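Local coordinates for protein TssK (Serratia sp. FS14, PDB 5Y0E) that serves as a trimeric structural component of the type VI secretion system baseplate, where it probably links the baseplate to the membrane complex, at residues A[385-390]-A[405-409]; A[394-400]-A[438-442]. All blocks are in the same frame, centred on the assembly; numbering follows the deposited sequence.

Contact 1: residues A[385-390]-A[405-409]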
loop_
_atom_site.group_PDB
_atom_site.type_symbol
_atom_site.label_atom_id
_atom_site.label_comp_id
_atom_site.label_asym_id
_atom_site.label_seq_id
_atom_site.Cartn_x
_atom_site.Cartn_y
_atom_site.Cartn_z
ATOM N N ILE A 385 -15.430 -5.671 -39.442
ATOM C CA ILE A 385 -14.491 -6.761 -39.672
ATOM C C ILE A 385 -15.211 -8.093 -39.490
ATOM O O ILE A 385 -16.028 -8.257 -38.577
ATOM C CB ILE A 385 -13.269 -6.634 -38.748
ATOM C CG1 ILE A 385 -12.407 -5.459 -39.183
ATOM C CG2 ILE A 385 -12.437 -7.882 -38.803
ATOM C CD1 ILE A 385 -12.539 -4.272 -38.313
ATOM N N GLY A 386 -14.948 -9.038 -40.392
ATOM C CA GLY A 386 -15.642 -10.298 -40.354
ATOM C C GLY A 386 -15.155 -11.198 -39.236
ATOM O O GLY A 386 -14.002 -11.171 -38.825
ATOM N N LEU A 387 -16.072 -12.018 -38.754
ATOM C CA LEU A 387 -15.816 -12.989 -37.707
ATOM C C LEU A 387 -16.026 -14.379 -38.278
ATOM O O LEU A 387 -17.098 -14.686 -38.792
ATOM C CB LEU A 387 -16.723 -12.760 -36.505
ATOM C CG LEU A 387 -16.560 -11.341 -35.979
ATOM C CD1 LEU A 387 -17.713 -10.887 -35.104
ATOM C CD2 LEU A 387 -15.254 -11.286 -35.250
ATOM N N ARG A 388 -15.004 -15.212 -38.189
ATOM C CA ARG A 388 -15.037 -16.566 -38.710
ATOM C C ARG A 388 -15.027 -17.517 -37.524
ATOM O O ARG A 388 -14.160 -17.416 -36.653
ATOM C CB ARG A 388 -13.841 -16.806 -39.627
ATOM C CG ARG A 388 -13.555 -18.251 -39.960
ATOM C CD ARG A 388 -12.337 -18.339 -40.875
ATOM N NE ARG A 388 -12.409 -17.365 -41.964
ATOM C CZ ARG A 388 -13.047 -17.579 -43.110
ATOM N NH1 ARG A 388 -13.069 -16.641 -44.050
ATOM N NH2 ARG A 388 -13.666 -18.737 -43.311
ATOM N N THR A 389 -15.992 -18.427 -37.491
ATOM C CA THR A 389 -16.016 -19.463 -36.469
ATOM C C THR A 389 -14.778 -20.339 -36.575
ATOM O O THR A 389 -14.332 -20.681 -37.665
ATOM C CB THR A 389 -17.277 -20.315 -36.618
ATOM O OG1 THR A 389 -18.417 -19.533 -36.268
ATOM C CG2 THR A 389 -17.230 -21.510 -35.717
ATOM N N MET A 390 -14.224 -20.677 -35.468
ATOM C CA MET A 390 -13.084 -21.559 -35.523
ATOM C C MET A 390 -13.497 -22.951 -35.092
ATOM O O MET A 390 -14.103 -23.117 -34.031
ATOM C CB MET A 390 -11.968 -21.046 -34.628
ATOM C CG MET A 390 -11.607 -19.605 -34.871
ATOM S SD MET A 390 -10.261 -19.053 -33.816
ATOM C CE MET A 390 -8.869 -19.918 -34.485
ATOM N N TYR A 405 -15.386 -19.731 -30.503
ATOM C CA TYR A 405 -14.210 -18.941 -30.798
ATOM C C TYR A 405 -14.333 -18.431 -32.214
ATOM O O TYR A 405 -14.456 -19.219 -33.153
ATOM C CB TYR A 405 -12.949 -19.768 -30.613
ATOM C CG TYR A 405 -12.747 -20.087 -29.178
ATOM C CD1 TYR A 405 -13.481 -21.090 -28.560
ATOM C CD2 TYR A 405 -11.852 -19.363 -28.422
ATOM C CE1 TYR A 405 -13.317 -21.359 -27.246
ATOM C CE2 TYR A 405 -11.681 -19.627 -27.106
ATOM C CZ TYR A 405 -12.413 -20.617 -26.517
ATOM O OH TYR A 405 -12.207 -20.858 -25.192
ATOM N N PHE A 406 -14.325 -17.122 -32.357
ATOM C CA PHE A 406 -14.434 -16.472 -33.646
ATOM C C PHE A 406 -13.112 -15.806 -33.949
ATOM O O PHE A 406 -12.636 -14.987 -33.165
ATOM C CB PHE A 406 -15.558 -15.447 -33.636
ATOM C CG PHE A 406 -16.889 -16.034 -33.364
ATOM C CD1 PHE A 406 -17.646 -16.549 -34.390
ATOM C CD2 PHE A 406 -17.385 -16.081 -32.084
ATOM C CE1 PHE A 406 -18.870 -17.091 -34.151
ATOM C CE2 PHE A 406 -18.623 -16.629 -31.839
ATOM C CZ PHE A 406 -19.366 -17.130 -32.878
ATOM N N GLU A 407 -12.514 -16.164 -35.067
ATOM C CA GLU A 407 -11.373 -15.414 -35.551
ATOM C C GLU A 407 -11.870 -14.209 -36.335
ATOM O O GLU A 407 -12.896 -14.277 -37.015
ATOM C CB GLU A 407 -10.486 -16.299 -36.417
ATOM C CG GLU A 407 -9.179 -15.673 -36.842
ATOM C CD GLU A 407 -8.116 -16.718 -37.135
ATOM O OE1 GLU A 407 -8.489 -17.886 -37.378
ATOM O OE2 GLU A 407 -6.916 -16.371 -37.109
ATOM N N LEU A 408 -11.163 -13.092 -36.200
ATOM C CA LEU A 408 -11.431 -11.923 -37.020
ATOM C C LEU A 408 -10.837 -12.117 -38.406
ATOM O O LEU A 408 -9.722 -12.621 -38.553
ATOM C CB LEU A 408 -10.850 -10.671 -36.380
ATOM C CG LEU A 408 -11.688 -10.046 -35.267
ATOM C CD1 LEU A 408 -11.687 -10.897 -34.024
ATOM C CD2 LEU A 408 -11.183 -8.664 -34.941
ATOM N N GLU A 409 -11.634 -11.824 -39.420
ATOM C CA GLU A 409 -11.196 -12.011 -40.782
ATOM C C GLU A 409 -10.327 -10.869 -41.152
ATOM O O GLU A 409 -10.718 -9.729 -41.039
ATOM C CB GLU A 409 -12.373 -12.084 -41.734
ATOM C CG GLU A 409 -13.422 -13.102 -41.342
ATOM C CD GLU A 409 -14.255 -13.579 -42.511
ATOM O OE1 GLU A 409 -14.662 -12.747 -43.334
ATOM O OE2 GLU A 409 -14.499 -14.790 -42.612
#
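Two antiparallel strands, 387-389 and 405-408, show how an end strand joins a sheet. Their short axes approach to 4.2 Å, with 138° between the N-to-C directions, so the pair is strongly twisted. Arg388 and Glu407 form the hydrogen-bonded pair: Arg388 N gives to Glu407 O and Glu407 N to Arg388 O, both 2.6 Å. Leu387-Leu408 and Thr389-Phe406 flank it as non-hydrogen-bonded pairs, and the pattern is carried on by Glu409 N to Gly386 O (2.5 Å) and Met390 N to Tyr405 O (2.7 Å). Alternation then sorts the side chains. On one face Leu387 CD2 meets Leu408 CG at 3.8 Å, while Leu387 CB lies 4.1 Å from Phe406 CB. The other carries Arg388 and Glu407; here Arg388 reaches diagonally across to Glu409, NH1 to OE2 2.7 Å, a salt bridge with OE2 lying over one guanidinium face. Strand 343-350 hydrogen-bonds to the other edge of 405-408, leaving 387-389 outermost within this chain's antiparallel sheet; yet Ile385 is backbone hydrogen-bonded to Ile368 of strand 366-370, so the two end strands come together here. The leucine-phenylalanine face meets that strand through Leu387 and Leu408, and helix 355-365 through Thr389 and Phe406.

Contact 2: residues A[394-400]-A[438-442]; sequences PRQIPYH and EFWAI
Ile397 lays its CD1 over the face of the Trp440 indole, 4.0 Å from the centroid of the five-membered ring and 24° off the ring normal, a CH-pi contact. It is the middle of a general solution for seating an irregular loop on a sheet: side chains mesh where no backbone pairing exists. Residues 394-400 contain no helix or strand; Arg395 and Gln396 have near-helical backbone angles, whereas the residues from Ile397 to His400 are extended. Segment 438-442 is a regular strand, so Glu438, Trp440 and Ile442 point toward the loop and Phe439 and Ala441 away. The CA atoms stay well apart, 6.9 Å for Gln396-Ile442 and 7.6 Å for Ile397-Trp440. Ile397 is p,t, which sets its CG2 3.4 Å from Trp440 CE3 and 3.9 Å from Ile442 CD1. Trp440 has chi1 m and chi2 89°; Pro398 CD lies 3.7 Å from its CZ2. Ile442, m,t, receives Pro394 CB on its CD1 at 3.6 Å and Gln396 CG on its CG2 at 3.6 Å. At the polar end Glu438, m,t, accepts from His400 NE2 to OE2 (2.9 Å) and from Trp440 NE1 to OE1 (3.1 Å). Gln216 of helix 197-222 touches both His400 and Glu438. The loop joining adjacent strands 387-389 and 404-408 thus folds over one face of the antiparallel sheet in this TssK (VasE/ImpJ) family domain, and a His-carboxylate hydrogen bond holds its end to strand 436-443.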
loop_
_atom_site.group_PDB
_atom_site.type_symbol
_atom_site.label_atom_id
_atom_site.label_comp_id
_atom_site.label_asym_id
_atom_site.label_seq_id
_atom_site.Cartn_x
_atom_site.Cartn_y
_atom_site.Cartn_z
ATOM N N PRO A 394 -7.786 -22.161 -30.622
ATOM C CA PRO A 394 -6.332 -21.998 -30.658
ATOM C C PRO A 394 -5.620 -22.718 -29.526
ATOM O O PRO A 394 -6.058 -22.714 -28.379
ATOM C CB PRO A 394 -6.150 -20.490 -30.519
ATOM C CG PRO A 394 -7.424 -19.908 -30.863
ATOM C CD PRO A 394 -8.487 -20.879 -30.556
ATOM N N ARG A 395 -4.473 -23.286 -29.853
ATOM C CA ARG A 395 -3.631 -23.858 -28.827
ATOM C C ARG A 395 -2.911 -22.807 -27.998
ATOM O O ARG A 395 -2.388 -23.145 -26.939
ATOM C CB ARG A 395 -2.637 -24.809 -29.473
ATOM C CG ARG A 395 -1.870 -24.229 -30.633
ATOM C CD ARG A 395 -1.019 -25.313 -31.300
ATOM N NE ARG A 395 0.063 -24.751 -32.099
ATOM C CZ ARG A 395 -0.034 -24.468 -33.392
ATOM N NH1 ARG A 395 -1.168 -24.699 -34.039
ATOM N NH2 ARG A 395 1.002 -23.950 -34.038
ATOM N N GLN A 396 -2.903 -21.548 -28.415
ATOM C CA GLN A 396 -2.130 -20.538 -27.708
ATOM C C GLN A 396 -2.879 -19.884 -26.567
ATOM O O GLN A 396 -2.244 -19.234 -25.736
ATOM C CB GLN A 396 -1.675 -19.424 -28.652
ATOM C CG GLN A 396 -0.735 -19.857 -29.732
ATOM C CD GLN A 396 -1.458 -20.452 -30.899
ATOM O OE1 GLN A 396 -2.687 -20.513 -30.910
ATOM N NE2 GLN A 396 -0.712 -20.882 -31.897
ATOM N N ILE A 397 -4.196 -20.002 -26.518
ATOM C CA ILE A 397 -4.966 -19.385 -25.445
ATOM C C ILE A 397 -5.738 -20.490 -24.752
ATOM O O ILE A 397 -5.869 -21.589 -25.296
ATOM C CB ILE A 397 -5.906 -18.278 -25.970
ATOM C CG1 ILE A 397 -6.950 -18.872 -26.896
ATOM C CG2 ILE A 397 -5.118 -17.228 -26.656
ATOM C CD1 ILE A 397 -8.066 -17.936 -27.196
ATOM N N PRO A 398 -6.226 -20.251 -23.540
ATOM C CA PRO A 398 -7.001 -21.284 -22.860
ATOM C C PRO A 398 -8.303 -21.522 -23.586
ATOM O O PRO A 398 -8.904 -20.601 -24.123
ATOM C CB PRO A 398 -7.244 -20.684 -21.472
ATOM C CG PRO A 398 -6.294 -19.612 -21.326
ATOM C CD PRO A 398 -6.046 -19.075 -22.676
ATOM N N TYR A 399 -8.749 -22.759 -23.589
ATOM C CA TYR A 399 -10.004 -23.114 -24.219
ATOM C C TYR A 399 -11.017 -23.450 -23.147
ATOM O O TYR A 399 -10.840 -24.431 -22.428
ATOM C CB TYR A 399 -9.833 -24.302 -25.149
ATOM C CG TYR A 399 -11.135 -24.970 -25.490
ATOM C CD1 TYR A 399 -12.031 -24.376 -26.325
ATOM C CD2 TYR A 399 -11.461 -26.190 -24.957
ATOM C CE1 TYR A 399 -13.189 -24.965 -26.631
ATOM C CE2 TYR A 399 -12.633 -26.795 -25.262
ATOM C CZ TYR A 399 -13.494 -26.172 -26.097
ATOM O OH TYR A 399 -14.672 -26.770 -26.412
ATOM N N HIS A 400 -12.079 -22.656 -23.058
ATOM C CA HIS A 400 -13.198 -22.947 -22.176
ATOM C C HIS A 400 -14.242 -23.754 -22.926
ATOM O O HIS A 400 -14.855 -23.261 -23.872
ATOM C CB HIS A 400 -13.832 -21.673 -21.636
ATOM C CG HIS A 400 -12.848 -20.697 -21.094
ATOM N ND1 HIS A 400 -11.653 -21.085 -20.531
ATOM C CD2 HIS A 400 -12.872 -19.348 -21.042
ATOM C CE1 HIS A 400 -10.985 -20.013 -20.148
ATOM N NE2 HIS A 400 -11.700 -18.947 -20.451
ATOM N N GLU A 438 -14.059 -12.952 -24.120
ATOM C CA GLU A 438 -12.638 -12.754 -23.962
ATOM C C GLU A 438 -12.094 -12.360 -25.321
ATOM O O GLU A 438 -12.563 -12.847 -26.350
ATOM C CB GLU A 438 -11.938 -14.008 -23.443
ATOM C CG GLU A 438 -12.435 -14.464 -22.110
ATOM C CD GLU A 438 -11.659 -15.630 -21.546
ATOM O OE1 GLU A 438 -10.770 -16.145 -22.232
ATOM O OE2 GLU A 438 -11.940 -16.045 -20.412
ATOM N N PHE A 439 -11.130 -11.459 -25.320
ATOM C CA PHE A 439 -10.533 -10.955 -26.541
ATOM C C PHE A 439 -9.049 -11.231 -26.466
ATOM O O PHE A 439 -8.368 -10.759 -25.555
ATOM C CB PHE A 439 -10.808 -9.466 -26.702
ATOM C CG PHE A 439 -10.520 -8.958 -28.056
ATOM C CD1 PHE A 439 -11.384 -9.203 -29.083
ATOM C CD2 PHE A 439 -9.383 -8.235 -28.308
ATOM C CE1 PHE A 439 -11.122 -8.740 -30.337
ATOM C CE2 PHE A 439 -9.115 -7.765 -29.573
ATOM C CZ PHE A 439 -9.989 -8.016 -30.584
ATOM N N TRP A 440 -8.556 -12.010 -27.403
ATOM C CA TRP A 440 -7.169 -12.418 -27.393
ATOM C C TRP A 440 -6.473 -12.023 -28.681
ATOM O O TRP A 440 -7.079 -11.989 -29.751
ATOM C CB TRP A 440 -7.056 -13.916 -27.211
ATOM C CG TRP A 440 -7.376 -14.396 -25.854
ATOM C CD1 TRP A 440 -8.593 -14.749 -25.379
ATOM C CD2 TRP A 440 -6.453 -14.613 -24.794
ATOM N NE1 TRP A 440 -8.489 -15.164 -24.085
ATOM C CE2 TRP A 440 -7.181 -15.098 -23.705
ATOM C CE3 TRP A 440 -5.078 -14.442 -24.662
ATOM C CZ2 TRP A 440 -6.591 -15.412 -22.510
ATOM C CZ3 TRP A 440 -4.493 -14.757 -23.472
ATOM C CH2 TRP A 440 -5.246 -15.232 -22.410
ATOM N N ALA A 441 -5.184 -11.746 -28.562
ATOM C CA ALA A 441 -4.306 -11.526 -29.696
ATOM C C ALA A 441 -3.252 -12.614 -29.686
ATOM O O ALA A 441 -2.677 -12.899 -28.634
ATOM C CB ALA A 441 -3.663 -10.150 -29.628
ATOM N N ILE A 442 -3.009 -13.230 -30.845
ATOM C CA ILE A 442 -2.165 -14.415 -30.942
ATOM C C ILE A 442 -1.053 -14.165 -31.944
ATOM O O ILE A 442 -1.319 -13.926 -33.125
ATOM C CB ILE A 442 -2.970 -15.653 -31.343
ATOM C CG1 ILE A 442 -4.148 -15.813 -30.396
ATOM C CG2 ILE A 442 -2.107 -16.873 -31.292
ATOM C CD1 ILE A 442 -4.905 -17.090 -30.559
#

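How the contacts relate
Followed from the N terminus, the chain passes 385-390, then 394-400, then 405-409, and last 438-442, so the two contacts cross. Contact 1 closes the connection between adjacent strands 387-389 and 404-408; contact 2 takes the middle of that same connection and fixes it to strand 436-443, after helix 414-419 and strand 423-428 have intervened. Strand 343-350 lies between 404-408 and 436-443 in the sheet, so the loop reaches past it. With centres 13 Å apart, the contacts also meet directly through Tyr405: its OH is 2.8 Å from His400 N, a probable hydrogen bond, and its CE2 is 4.0 Å from Ile397 CD1. Together they tie strand 387-389 to the sheet's interior.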